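Local coordinates for protein putative poly(3-hydroxybutyrate) depolymerase LpqC (Bordetella parapertussis 12822, PDB 3D0K) that probably hydrolyses ester bonds, as a putative poly(3-hydroxybutyrate) depolymerase of the alpha/beta-hydrolase type, at residues N35-F40 and E93-G97; N103-F107 and H184-E188; I27-D31 and R126-N130. One frame throughout, in Å; residues are numbered along the deposited sequence.

In the fold
All three contacts lie toward the periphery of the alpha/beta fold, their centres about 16 to 18 Å from that of the chain, and each mixes buried side chains with partly exposed ones. Contacts 1 and 2 pair irregular loops; contact 3 sets edge strand 23-29 against helix 122-133. Contacts 1 and 3 share a border, strand 40-46 lying beside strand 23-29, and their centres are about 13 Å apart; contact 1 also touches contact 2 through Arg105, whereas contacts 2 and 3 do not meet. The chemistry differs: an indole N-H bond and CH-pi packing in contact 1, apolar and ring-edge packing in contact 2, a tyrosine-asparagine bond and a long salt bridge in contact 3.

Contact 1 (N35-F40 and E93-G97); sequences NADRPF and EIWPG
Trp95 reaches across to residues 38-40 and meets them with both its edge and one face. At the edge, NE1 donates a hydrogen bond to the backbone O of Pro39, 3.1 Å from NE1 and nearly straight (166°). The acceptor lies close to the indole plane, but the donor stands 42° out of the carbonyl plane. Over one face lies the aliphatic part of Arg38: its CD sits 3.8 Å from the centroid of the six-membered ring, only 7° off the normal, a CH-pi contact, and its CB comes within 3.4 Å of Trp95 CZ2. A bend at the third torsion of Arg38 carries NE back toward the CH2 corner, but CZ is too distant for more than a weak cation-pi attraction.

Ile94 extends the apolar surface: its CG2 meets Arg38 CG at 3.7 Å, and its CD1 lies 3.9 Å from Pro39 CG. Phe40 CD1 packs 4.3 Å from Trp95 CZ2.

The contact joins a type I beta turn, Asn35 to Arg38, and the start of strand 40-46 to the loop between strand 84-89 and helix 97-100. Phe90 stacks on Phe40 and meets Trp95 edge-to-face, while Leu123 of helix 122-133 touches both side chains. Arg65 NH2 donates a hydrogen bond to Trp95 O. The directional N-H bond, together with the face packing, probably fixes the rotation of a largely buried indole.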
ATOM      1  N   ASN A  35      -9.664   8.516 -14.478  1.00 37.98           N
ATOM      2  CA  ASN A  35      -9.848   7.074 -14.720  1.00 37.67           C
ATOM      3  C   ASN A  35     -11.297   6.701 -15.055  1.00 37.78           C
ATOM      4  O   ASN A  35     -11.856   5.746 -14.531  1.00 36.45           O
ATOM      5  CB  ASN A  35      -9.284   6.247 -13.553  1.00 37.51           C
ATOM      6  CG  ASN A  35      -7.799   6.456 -13.374  1.00 38.22           C
ATOM      7  OD1 ASN A  35      -7.365   7.277 -12.571  1.00 40.80           O
ATOM      8  ND2 ASN A  35      -7.009   5.741 -14.152  1.00 37.24           N
ATOM      9  N   ALA A  36     -11.882   7.468 -15.971  1.00 38.39           N
ATOM     10  CA  ALA A  36     -13.288   7.295 -16.374  1.00 38.83           C
ATOM     11  C   ALA A  36     -13.613   5.900 -16.942  1.00 38.67           C
ATOM     12  O   ALA A  36     -14.701   5.375 -16.730  1.00 38.90           O
ATOM     13  CB  ALA A  36     -13.689   8.396 -17.373  1.00 39.08           C
ATOM     14  N   ASP A  37     -12.641   5.291 -17.613  1.00 38.10           N
ATOM     15  CA  ASP A  37     -12.851   4.035 -18.333  1.00 37.79           C
ATOM     16  C   ASP A  37     -12.347   2.780 -17.629  1.00 35.92           C
ATOM     17  O   ASP A  37     -12.205   1.726 -18.263  1.00 35.58           O
ATOM     18  CB  ASP A  37     -12.142   4.142 -19.696  1.00 38.84           C
ATOM     19  CG  ASP A  37     -12.631   5.331 -20.502  1.00 42.63           C
ATOM     20  OD1 ASP A  37     -13.849   5.611 -20.430  1.00 45.50           O
ATOM     21  OD2 ASP A  37     -11.803   6.004 -21.177  1.00 47.63           O
ATOM     22  N   ARG A  38     -12.029   2.890 -16.342  1.00 33.29           N
ATOM     23  CA  ARG A  38     -11.378   1.798 -15.674  1.00 31.75           C
ATOM     24  C   ARG A  38     -12.021   1.584 -14.319  1.00 29.46           C
ATOM     25  O   ARG A  38     -11.609   2.178 -13.331  1.00 28.82           O
ATOM     26  CB  ARG A  38      -9.871   2.039 -15.583  1.00 32.14           C
ATOM     27  CG  ARG A  38      -9.075   1.321 -16.699  1.00 33.76           C
ATOM     28  CD  ARG A  38      -7.592   1.691 -16.658  1.00 35.49           C
ATOM     29  NE  ARG A  38      -7.492   3.148 -16.771  1.00 45.38           N
ATOM     30  CZ  ARG A  38      -7.477   3.817 -17.925  1.00 47.98           C
ATOM     31  NH1 ARG A  38      -7.507   3.170 -19.086  1.00 49.01           N
ATOM     32  NH2 ARG A  38      -7.428   5.147 -17.915  1.00 50.44           N
ATOM     33  N   PRO A  39     -13.074   0.755 -14.289  1.00 27.46           N
ATOM     34  CA  PRO A  39     -13.669   0.388 -13.008  1.00 26.08           C
ATOM     35  C   PRO A  39     -12.769  -0.476 -12.139  1.00 24.51           C
ATOM     36  O   PRO A  39     -11.874  -1.182 -12.621  1.00 24.51           O
ATOM     37  CB  PRO A  39     -14.916  -0.415 -13.404  1.00 26.24           C
ATOM     38  CG  PRO A  39     -14.686  -0.826 -14.842  1.00 26.92           C
ATOM     39  CD  PRO A  39     -13.759   0.147 -15.459  1.00 27.07           C
ATOM     40  N   PHE A  40     -13.023  -0.440 -10.850  1.00 23.18           N
ATOM     41  CA  PHE A  40     -12.399  -1.420  -9.964  1.00 22.20           C
ATOM     42  C   PHE A  40     -13.377  -1.738  -8.841  1.00 22.42           C
ATOM     43  O   PHE A  40     -14.555  -1.317  -8.882  1.00 22.57           O
ATOM     44  CB  PHE A  40     -11.046  -0.911  -9.446  1.00 22.31           C
ATOM     45  CG  PHE A  40     -11.128   0.420  -8.717  1.00 21.52           C
ATOM     46  CD1 PHE A  40     -11.178   1.619  -9.438  1.00 21.60           C
ATOM     47  CD2 PHE A  40     -11.054   0.471  -7.305  1.00 22.08           C
ATOM     48  CE1 PHE A  40     -11.196   2.836  -8.806  1.00 20.46           C
ATOM     49  CE2 PHE A  40     -11.069   1.697  -6.654  1.00 20.56           C
ATOM     50  CZ  PHE A  40     -11.138   2.882  -7.401  1.00 22.94           C
ATOM     51  N   GLU A  93      -7.684  -8.127 -15.698  1.00 25.69           N
ATOM     52  CA  GLU A  93      -8.376  -7.847 -16.946  1.00 27.25           C
ATOM     53  C   GLU A  93      -8.464  -6.360 -17.250  1.00 26.17           C
ATOM     54  O   GLU A  93      -8.225  -5.963 -18.365  1.00 26.62           O
ATOM     55  CB  GLU A  93      -9.781  -8.471 -16.974  1.00 28.10           C
ATOM     56  CG  GLU A  93     -10.132  -9.006 -18.336  1.00 33.60           C
ATOM     57  CD  GLU A  93     -11.582  -8.723 -18.762  1.00 41.41           C
ATOM     58  OE1 GLU A  93     -12.497  -8.605 -17.879  1.00 39.29           O
ATOM     59  OE2 GLU A  93     -11.796  -8.635 -20.014  1.00 45.47           O
ATOM     60  N   ILE A  94      -8.759  -5.533 -16.257  1.00 25.36           N
ATOM     61  CA  ILE A  94      -8.926  -4.086 -16.494  1.00 23.83           C
ATOM     62  C   ILE A  94      -7.653  -3.259 -16.213  1.00 24.03           C
ATOM     63  O   ILE A  94      -7.466  -2.155 -16.782  1.00 22.95           O
ATOM     64  CB  ILE A  94     -10.111  -3.541 -15.661  1.00 24.16           C
ATOM     65  CG1 ILE A  94     -11.377  -4.329 -16.003  1.00 25.42           C
ATOM     66  CG2 ILE A  94     -10.326  -2.028 -15.861  1.00 23.83           C
ATOM     67  CD1 ILE A  94     -12.547  -4.098 -15.072  1.00 27.77           C
ATOM     68  N   TRP A  95      -6.795  -3.792 -15.340  1.00 22.05           N
ATOM     69  CA  TRP A  95      -5.539  -3.118 -14.955  1.00 22.30           C
ATOM     70  C   TRP A  95      -4.348  -4.053 -15.209  1.00 21.72           C
ATOM     71  O   TRP A  95      -3.676  -4.491 -14.281  1.00 20.64           O
ATOM     72  CB  TRP A  95      -5.602  -2.728 -13.482  1.00 21.18           C
ATOM     73  CG  TRP A  95      -6.735  -1.817 -13.197  1.00 19.91           C
ATOM     74  CD1 TRP A  95      -8.039  -2.179 -12.947  1.00 21.27           C
ATOM     75  CD2 TRP A  95      -6.689  -0.390 -13.112  1.00 20.80           C
ATOM     76  NE1 TRP A  95      -8.809  -1.054 -12.720  1.00 21.53           N
ATOM     77  CE2 TRP A  95      -8.014   0.057 -12.804  1.00 19.13           C
ATOM     78  CE3 TRP A  95      -5.663   0.562 -13.255  1.00 22.69           C
ATOM     79  CZ2 TRP A  95      -8.335   1.411 -12.631  1.00 19.84           C
ATOM     80  CZ3 TRP A  95      -5.982   1.919 -13.093  1.00 21.79           C
ATOM     81  CH2 TRP A  95      -7.318   2.330 -12.799  1.00 21.92           C
ATOM     82  N   PRO A  96      -4.080  -4.360 -16.489  1.00 22.00           N
ATOM     83  CA  PRO A  96      -3.103  -5.420 -16.776  1.00 21.72           C
ATOM     84  C   PRO A  96      -1.632  -5.057 -16.472  1.00 20.57           C
ATOM     85  O   PRO A  96      -1.193  -3.927 -16.695  1.00 20.18           O
ATOM     86  CB  PRO A  96      -3.317  -5.684 -18.289  1.00 22.03           C
ATOM     87  CG  PRO A  96      -3.786  -4.361 -18.798  1.00 22.19           C
ATOM     88  CD  PRO A  96      -4.625  -3.755 -17.728  1.00 22.99           C
ATOM     89  N   GLY A  97      -0.886  -6.041 -15.963  1.00 20.69           N
ATOM     90  CA  GLY A  97       0.566  -5.927 -15.807  1.00 20.13           C
ATOM     91  C   GLY A  97       0.998  -5.061 -14.632  1.00 19.51           C
ATOM     92  O   GLY A  97       0.208  -4.308 -14.041  1.00 20.71           O
TER

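Contact 2 (N103-F107 and H184-E188); sequences NGRAF and HRFPE
Arg185 meets Phe107 at the exposed side of the contact, its CG lying 4.2 Å from the ring's CZ. Farther along the same side chain, the guanidinium has Phe107 CE2 near its plane, with the two flat groups inclined by 40°.

Phe186 is the next residue and the main apolar element. Its CG is anti to the backbone N (chi1 -172°), which carries the ring toward residues 103-106. There CE2 comes 3.3 Å from Asn103 O, an approach of ring edge to carbonyl that lies in the ring plane. Ala106 CB packs obliquely against the same ring, 3.6 Å from CE2. Phe107 approaches another part of the edge, with its CE1 4.0 Å from Phe186 CD2, and the backbone O of Phe186 in turn lies at the edge of the Phe107 ring, 3.4 Å from CZ.

Pro187 follows through a cis peptide bond. Its CB lies over the centre of the preceding Phe186 ring, 3.8 Å above the plane, while its CG faces the amide of Asn103, 3.7 Å from OD1. This loop segment is therefore packed both within itself and across the contact.

Trp119 and Val193 add apolar contacts to Phe186, and Arg156 of helix 149-160 touches both Phe186 and Asn103. Residues 103-107, between helices 97-100 and 122-133, thus meet residues 184-188, between strand 168-172 and helix 197-205, beside helix 149-160.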
ATOM      1  N   ASN A 103       3.087   0.011 -10.923  1.00 16.17           N
ATOM      2  CA  ASN A 103       3.701   1.245 -11.435  1.00 16.64           C
ATOM      3  C   ASN A 103       2.706   2.406 -11.625  1.00 17.08           C
ATOM      4  O   ASN A 103       3.084   3.499 -12.122  1.00 18.08           O
ATOM      5  CB  ASN A 103       4.434   1.019 -12.786  1.00 17.17           C
ATOM      6  CG  ASN A 103       5.497  -0.105 -12.743  1.00 19.25           C
ATOM      7  OD1 ASN A 103       6.078  -0.472 -13.798  1.00 20.93           O
ATOM      8  ND2 ASN A 103       5.738  -0.665 -11.571  1.00 16.73           N
ATOM      9  N   GLY A 104       1.449   2.185 -11.239  1.00 15.37           N
ATOM     10  CA  GLY A 104       0.503   3.324 -11.117  1.00 16.13           C
ATOM     11  C   GLY A 104       0.008   3.940 -12.446  1.00 17.18           C
ATOM     12  O   GLY A 104      -0.539   5.043 -12.445  1.00 17.35           O
ATOM     13  N   ARG A 105       0.184   3.245 -13.560  1.00 18.40           N
ATOM     14  CA  ARG A 105      -0.147   3.829 -14.896  1.00 21.66           C
ATOM     15  C   ARG A 105       0.493   5.242 -15.055  1.00 21.47           C
ATOM     16  O   ARG A 105      -0.194   6.204 -15.435  1.00 22.98           O
ATOM     17  CB  ARG A 105      -1.688   3.935 -15.084  1.00 21.58           C
ATOM     18  CG  ARG A 105      -2.328   2.771 -15.740  1.00 25.69           C
ATOM     19  CD  ARG A 105      -3.801   2.971 -16.123  1.00 26.37           C
ATOM     20  NE  ARG A 105      -3.904   3.651 -17.383  1.00 33.44           N
ATOM     21  CZ  ARG A 105      -4.454   4.848 -17.568  1.00 36.52           C
ATOM     22  NH1 ARG A 105      -4.447   5.386 -18.778  1.00 37.68           N
ATOM     23  NH2 ARG A 105      -5.009   5.504 -16.563  1.00 38.10           N
ATOM     24  N   ALA A 106       1.772   5.362 -14.682  1.00 20.33           N
ATOM     25  CA  ALA A 106       2.462   6.652 -14.627  1.00 20.27           C
ATOM     26  C   ALA A 106       2.688   7.238 -16.036  1.00 21.62           C
ATOM     27  O   ALA A 106       2.902   8.448 -16.192  1.00 21.76           O
ATOM     28  CB  ALA A 106       3.764   6.525 -13.927  1.00 19.57           C
ATOM     29  N   PHE A 107       2.686   6.377 -17.044  1.00 22.67           N
ATOM     30  CA  PHE A 107       3.008   6.806 -18.408  1.00 23.60           C
ATOM     31  C   PHE A 107       1.842   6.642 -19.310  1.00 24.79           C
ATOM     32  O   PHE A 107       1.076   5.721 -19.133  1.00 26.11           O
ATOM     33  CB  PHE A 107       4.186   6.015 -18.966  1.00 23.36           C
ATOM     34  CG  PHE A 107       5.440   6.240 -18.215  1.00 25.42           C
ATOM     35  CD1 PHE A 107       5.865   5.312 -17.269  1.00 25.80           C
ATOM     36  CD2 PHE A 107       6.185   7.405 -18.422  1.00 24.68           C
ATOM     37  CE1 PHE A 107       7.026   5.541 -16.526  1.00 27.35           C
ATOM     38  CE2 PHE A 107       7.349   7.640 -17.705  1.00 26.67           C
ATOM     39  CZ  PHE A 107       7.783   6.689 -16.750  1.00 25.19           C
ATOM     40  N   HIS A 184      17.446   7.901 -11.925  1.00 25.26           N
ATOM     41  CA  HIS A 184      16.826   6.889 -12.790  1.00 25.03           C
ATOM     42  C   HIS A 184      15.395   7.279 -13.077  1.00 24.52           C
ATOM     43  O   HIS A 184      14.733   7.914 -12.235  1.00 22.09           O
ATOM     44  CB  HIS A 184      16.868   5.502 -12.141  1.00 25.24           C
ATOM     45  CG  HIS A 184      18.195   5.172 -11.556  1.00 30.07           C
ATOM     46  ND1 HIS A 184      18.393   5.006 -10.200  1.00 33.86           N
ATOM     47  CD2 HIS A 184      19.410   5.048 -12.135  1.00 31.63           C
ATOM     48  CE1 HIS A 184      19.672   4.757  -9.978  1.00 33.79           C
ATOM     49  NE2 HIS A 184      20.309   4.788 -11.131  1.00 34.45           N
ATOM     50  N   ARG A 185      14.929   6.905 -14.282  1.00 23.31           N
ATOM     51  CA  ARG A 185      13.552   7.135 -14.670  1.00 24.51           C
ATOM     52  C   ARG A 185      12.666   6.209 -13.847  1.00 22.42           C
ATOM     53  O   ARG A 185      13.026   5.069 -13.556  1.00 21.21           O
ATOM     54  CB  ARG A 185      13.357   6.812 -16.149  1.00 24.29           C
ATOM     55  CG  ARG A 185      11.933   7.133 -16.722  1.00 28.00           C
ATOM     56  CD  ARG A 185      11.984   7.095 -18.263  1.00 29.76           C
ATOM     57  NE  ARG A 185      12.781   8.249 -18.720  1.00 40.95           N
ATOM     58  CZ  ARG A 185      12.246   9.441 -19.030  1.00 44.19           C
ATOM     59  NH1 ARG A 185      10.913   9.598 -18.968  1.00 45.42           N
ATOM     60  NH2 ARG A 185      13.022  10.460 -19.426  1.00 44.50           N
ATOM     61  N   PHE A 186      11.521   6.724 -13.472  1.00 21.90           N
ATOM     62  CA  PHE A 186      10.477   5.896 -12.887  1.00 22.38           C
ATOM     63  C   PHE A 186      10.158   4.691 -13.797  1.00 23.01           C
ATOM     64  O   PHE A 186      10.110   4.840 -15.023  1.00 23.38           O
ATOM     65  CB  PHE A 186       9.279   6.787 -12.629  1.00 22.02           C
ATOM     66  CG  PHE A 186       8.184   6.135 -11.860  1.00 22.85           C
ATOM     67  CD1 PHE A 186       8.181   6.192 -10.473  1.00 24.35           C
ATOM     68  CD2 PHE A 186       7.139   5.464 -12.527  1.00 24.26           C
ATOM     69  CE1 PHE A 186       7.147   5.581  -9.709  1.00 25.76           C
ATOM     70  CE2 PHE A 186       6.105   4.823 -11.784  1.00 22.63           C
ATOM     71  CZ  PHE A 186       6.091   4.912 -10.375  1.00 22.99           C
ATOM     72  N   PRO A 187       9.938   3.486 -13.217  1.00 23.69           N
ATOM     73  CA  PRO A 187       9.813   3.238 -11.773  1.00 22.62           C
ATOM     74  C   PRO A 187      11.144   2.936 -11.032  1.00 23.09           C
ATOM     75  O   PRO A 187      11.106   2.669  -9.825  1.00 22.72           O
ATOM     76  CB  PRO A 187       8.867   2.053 -11.724  1.00 23.40           C
ATOM     77  CG  PRO A 187       9.215   1.251 -12.997  1.00 23.22           C
ATOM     78  CD  PRO A 187       9.745   2.244 -14.006  1.00 23.90           C
ATOM     79  N   GLU A 188      12.296   2.978 -11.712  1.00 21.69           N
ATOM     80  CA  GLU A 188      13.546   2.672 -10.997  1.00 23.34           C
ATOM     81  C   GLU A 188      13.917   3.805 -10.017  1.00 22.16           C
ATOM     82  O   GLU A 188      14.401   3.542  -8.885  1.00 21.35           O
ATOM     83  CB  GLU A 188      14.729   2.321 -11.938  1.00 23.27           C
ATOM     84  CG  GLU A 188      15.961   1.925 -11.066  1.00 23.55           C
ATOM     85  CD  GLU A 188      17.233   1.615 -11.850  1.00 27.85           C
ATOM     86  OE1 GLU A 188      18.150   0.984 -11.254  1.00 33.95           O
ATOM     87  OE2 GLU A 188      17.328   1.986 -13.046  1.00 31.50           O
TER

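Contact 3 (I27-D31 and R126-N130); sequences IPYLD and RVLAN
Tyr29 extends its ring along Val127 while its hydroxyl reaches Asn130. Val127 CG2 sits off-centre over one face of the ring, 3.9 Å from the centroid and 16° off the normal: a CH-pi contact, the two side chains pointing oppositely as they pass. At the ring edge, Asn130 ND2 donates to Tyr29 OH, with 3.0 Å between ND2 and OH and an N-H...O angle of 150°. The hydroxyl lies close to the amide plane, although amide and ring are strongly inclined to each other. The first torsion of Tyr29 swings the side chain away from its own amide N, which sends the ring to the helix surface.

Strand 23-29 is the edge strand of the mixed sheet in this alpha-beta-alpha sandwich. The axes of strand 27-29 and helix 126-130 approach to 12.4 Å, their directions 120° apart, and the long Tyr29 side chain spans the gap between them. Phe40 on the adjacent strand 40-46 contacts both Tyr29 and Val127, continuing the apolar layer beneath the helix.

Beyond the strand's end, Asp31 approaches the extended chain of Arg126, which has two conformers, so that the details of this end are doubtful. In one of them Asp31 OD2 stands over a face of the guanidinium, 3.6 Å from Arg126 NH1, in a long, charge-only salt bridge, since no N-H points at OD2. Arg126 NH2 instead directs a hydrogen bond to Asp117 O.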
ATOM      1  N   ILE A  27     -17.787  -3.845  -3.744  1.00 26.43           N
ATOM      2  CA  ILE A  27     -18.493  -2.638  -4.190  1.00 27.05           C
ATOM      3  C   ILE A  27     -17.853  -2.191  -5.511  1.00 28.61           C
ATOM      4  O   ILE A  27     -16.694  -1.767  -5.498  1.00 28.32           O
ATOM      5  CB  ILE A  27     -18.370  -1.533  -3.155  1.00 26.16           C
ATOM      6  CG1 ILE A  27     -18.843  -2.023  -1.761  1.00 27.81           C
ATOM      7  CG2 ILE A  27     -19.101  -0.254  -3.611  1.00 27.93           C
ATOM      8  CD1 ILE A  27     -18.580  -1.027  -0.633  1.00 26.10           C
ATOM      9  N   PRO A  28     -18.583  -2.309  -6.653  1.00 30.05           N
ATOM     10  CA  PRO A  28     -18.039  -1.773  -7.920  1.00 30.18           C
ATOM     11  C   PRO A  28     -17.791  -0.264  -7.770  1.00 30.54           C
ATOM     12  O   PRO A  28     -18.609   0.413  -7.156  1.00 30.63           O
ATOM     13  CB  PRO A  28     -19.148  -2.068  -8.939  1.00 31.28           C
ATOM     14  CG  PRO A  28     -20.419  -2.273  -8.111  1.00 32.45           C
ATOM     15  CD  PRO A  28     -19.931  -2.898  -6.824  1.00 30.00           C
ATOM     16  N   TYR A  29     -16.663   0.263  -8.267  1.00 29.33           N
ATOM     17  CA  TYR A  29     -16.388   1.704  -8.135  1.00 29.62           C
ATOM     18  C   TYR A  29     -15.834   2.205  -9.458  1.00 29.64           C
ATOM     19  O   TYR A  29     -15.006   1.543 -10.093  1.00 28.67           O
ATOM     20  CB  TYR A  29     -15.415   1.999  -6.967  1.00 30.34           C
ATOM     21  CG  TYR A  29     -15.103   3.464  -6.592  1.00 29.86           C
ATOM     22  CD1 TYR A  29     -15.716   4.100  -5.476  1.00 32.93           C
ATOM     23  CD2 TYR A  29     -14.170   4.190  -7.298  1.00 31.57           C
ATOM     24  CE1 TYR A  29     -15.395   5.450  -5.118  1.00 31.19           C
ATOM     25  CE2 TYR A  29     -13.837   5.520  -6.958  1.00 33.02           C
ATOM     26  CZ  TYR A  29     -14.451   6.157  -5.873  1.00 33.89           C
ATOM     27  OH  TYR A  29     -14.044   7.481  -5.591  1.00 32.84           O
ATOM     28  N   LEU A  30     -16.312   3.366  -9.867  1.00 29.67           N
ATOM     29  CA  LEU A  30     -15.793   4.017 -11.059  1.00 30.81           C
ATOM     30  C   LEU A  30     -15.478   5.451 -10.708  1.00 31.23           C
ATOM     31  O   LEU A  30     -16.351   6.191 -10.266  1.00 31.29           O
ATOM     32  CB  LEU A  30     -16.790   3.934 -12.225  1.00 30.67           C
ATOM     33  CG  LEU A  30     -16.271   4.455 -13.575  1.00 29.90           C
ATOM     34  CD1 LEU A  30     -15.026   3.685 -13.971  1.00 32.95           C
ATOM     35  CD2 LEU A  30     -17.319   4.316 -14.656  1.00 31.89           C
ATOM     36  N   ASP A  31     -14.222   5.838 -10.858  1.00 31.29           N
ATOM     37  CA  ASP A  31     -13.802   7.178 -10.468  1.00 33.95           C
ATOM     38  C   ASP A  31     -14.451   8.351 -11.259  1.00 33.95           C
ATOM     39  O   ASP A  31     -14.560   8.334 -12.497  1.00 33.86           O
ATOM     40  CB  ASP A  31     -12.261   7.237 -10.443  1.00 34.55           C
ATOM     41  CG  ASP A  31     -11.704   8.657 -10.358  1.00 39.37           C
ATOM     42  OD1 ASP A  31     -12.278   9.503  -9.630  1.00 43.12           O
ATOM     43  OD2 ASP A  31     -10.658   8.908 -11.011  1.00 42.59           O
ATOM     44  N   ARG A 126      -9.179   9.364  -3.246  0.50 19.48           N
ATOM     45  CA  ARG A 126     -10.520   9.693  -3.763  0.50 19.80           C
ATOM     46  C   ARG A 126     -11.583   8.803  -3.118  0.50 19.56           C
ATOM     47  O   ARG A 126     -12.670   9.283  -2.718  0.50 19.23           O
ATOM     48  CB  ARG A 126     -10.581   9.565  -5.283  0.50 19.88           C
ATOM     49  CG  ARG A 126      -9.591  10.439  -6.016  0.50 22.72           C
ATOM     50  CD  ARG A 126      -9.886  10.427  -7.512  0.50 27.35           C
ATOM     51  NE  ARG A 126      -9.212  11.523  -8.196  0.50 31.32           N
ATOM     52  CZ  ARG A 126      -8.190  11.368  -9.033  0.50 34.06           C
ATOM     53  NH1 ARG A 126      -7.707  10.153  -9.294  0.50 36.01           N
ATOM     54  NH2 ARG A 126      -7.656  12.429  -9.618  0.50 34.63           N
ATOM     55  N   VAL A 127     -11.269   7.512  -3.003  1.00 19.06           N
ATOM     56  CA  VAL A 127     -12.176   6.580  -2.373  1.00 18.97           C
ATOM     57  C   VAL A 127     -12.380   7.010  -0.928  1.00 18.86           C
ATOM     58  O   VAL A 127     -13.534   7.050  -0.469  1.00 17.80           O
ATOM     59  CB  VAL A 127     -11.658   5.108  -2.414  1.00 19.60           C
ATOM     60  CG1 VAL A 127     -12.480   4.219  -1.440  1.00 19.51           C
ATOM     61  CG2 VAL A 127     -11.721   4.583  -3.858  1.00 20.62           C
ATOM     62  N   LEU A 128     -11.280   7.372  -0.239  1.00 18.18           N
ATOM     63  CA  LEU A 128     -11.395   7.858   1.174  1.00 18.67           C
ATOM     64  C   LEU A 128     -12.308   9.082   1.275  1.00 18.59           C
ATOM     65  O   LEU A 128     -13.126   9.191   2.196  1.00 17.44           O
ATOM     66  CB  LEU A 128     -10.012   8.151   1.813  1.00 19.12           C
ATOM     67  CG  LEU A 128      -9.107   6.902   2.047  1.00 19.59           C
ATOM     68  CD1 LEU A 128      -7.638   7.283   2.378  1.00 19.51           C
ATOM     69  CD2 LEU A 128      -9.697   5.988   3.132  1.00 21.47           C
ATOM     70  N   ALA A 129     -12.190  10.005   0.326  1.00 17.47           N
ATOM     71  CA  ALA A 129     -13.009  11.244   0.397  1.00 16.94           C
ATOM     72  C   ALA A 129     -14.503  10.880   0.244  1.00 17.34           C
ATOM     73  O   ALA A 129     -15.397  11.516   0.842  1.00 17.68           O
ATOM     74  CB  ALA A 129     -12.586  12.181  -0.719  1.00 16.74           C
ATOM     75  N   ASN A 130     -14.773   9.847  -0.556  1.00 16.56           N
ATOM     76  CA  ASN A 130     -16.100   9.358  -0.718  1.00 16.54           C
ATOM     77  C   ASN A 130     -16.692   8.605   0.469  1.00 17.70           C
ATOM     78  O   ASN A 130     -17.914   8.740   0.738  1.00 17.80           O
ATOM     79  CB  ASN A 130     -16.263   8.655  -2.066  1.00 17.47           C
ATOM     80  CG  ASN A 130     -16.518   9.658  -3.185  1.00 18.64           C
ATOM     81  OD1 ASN A 130     -17.313  10.574  -3.026  1.00 22.22           O
ATOM     82  ND2 ASN A 130     -15.845   9.493  -4.296  1.00 21.73           N
TER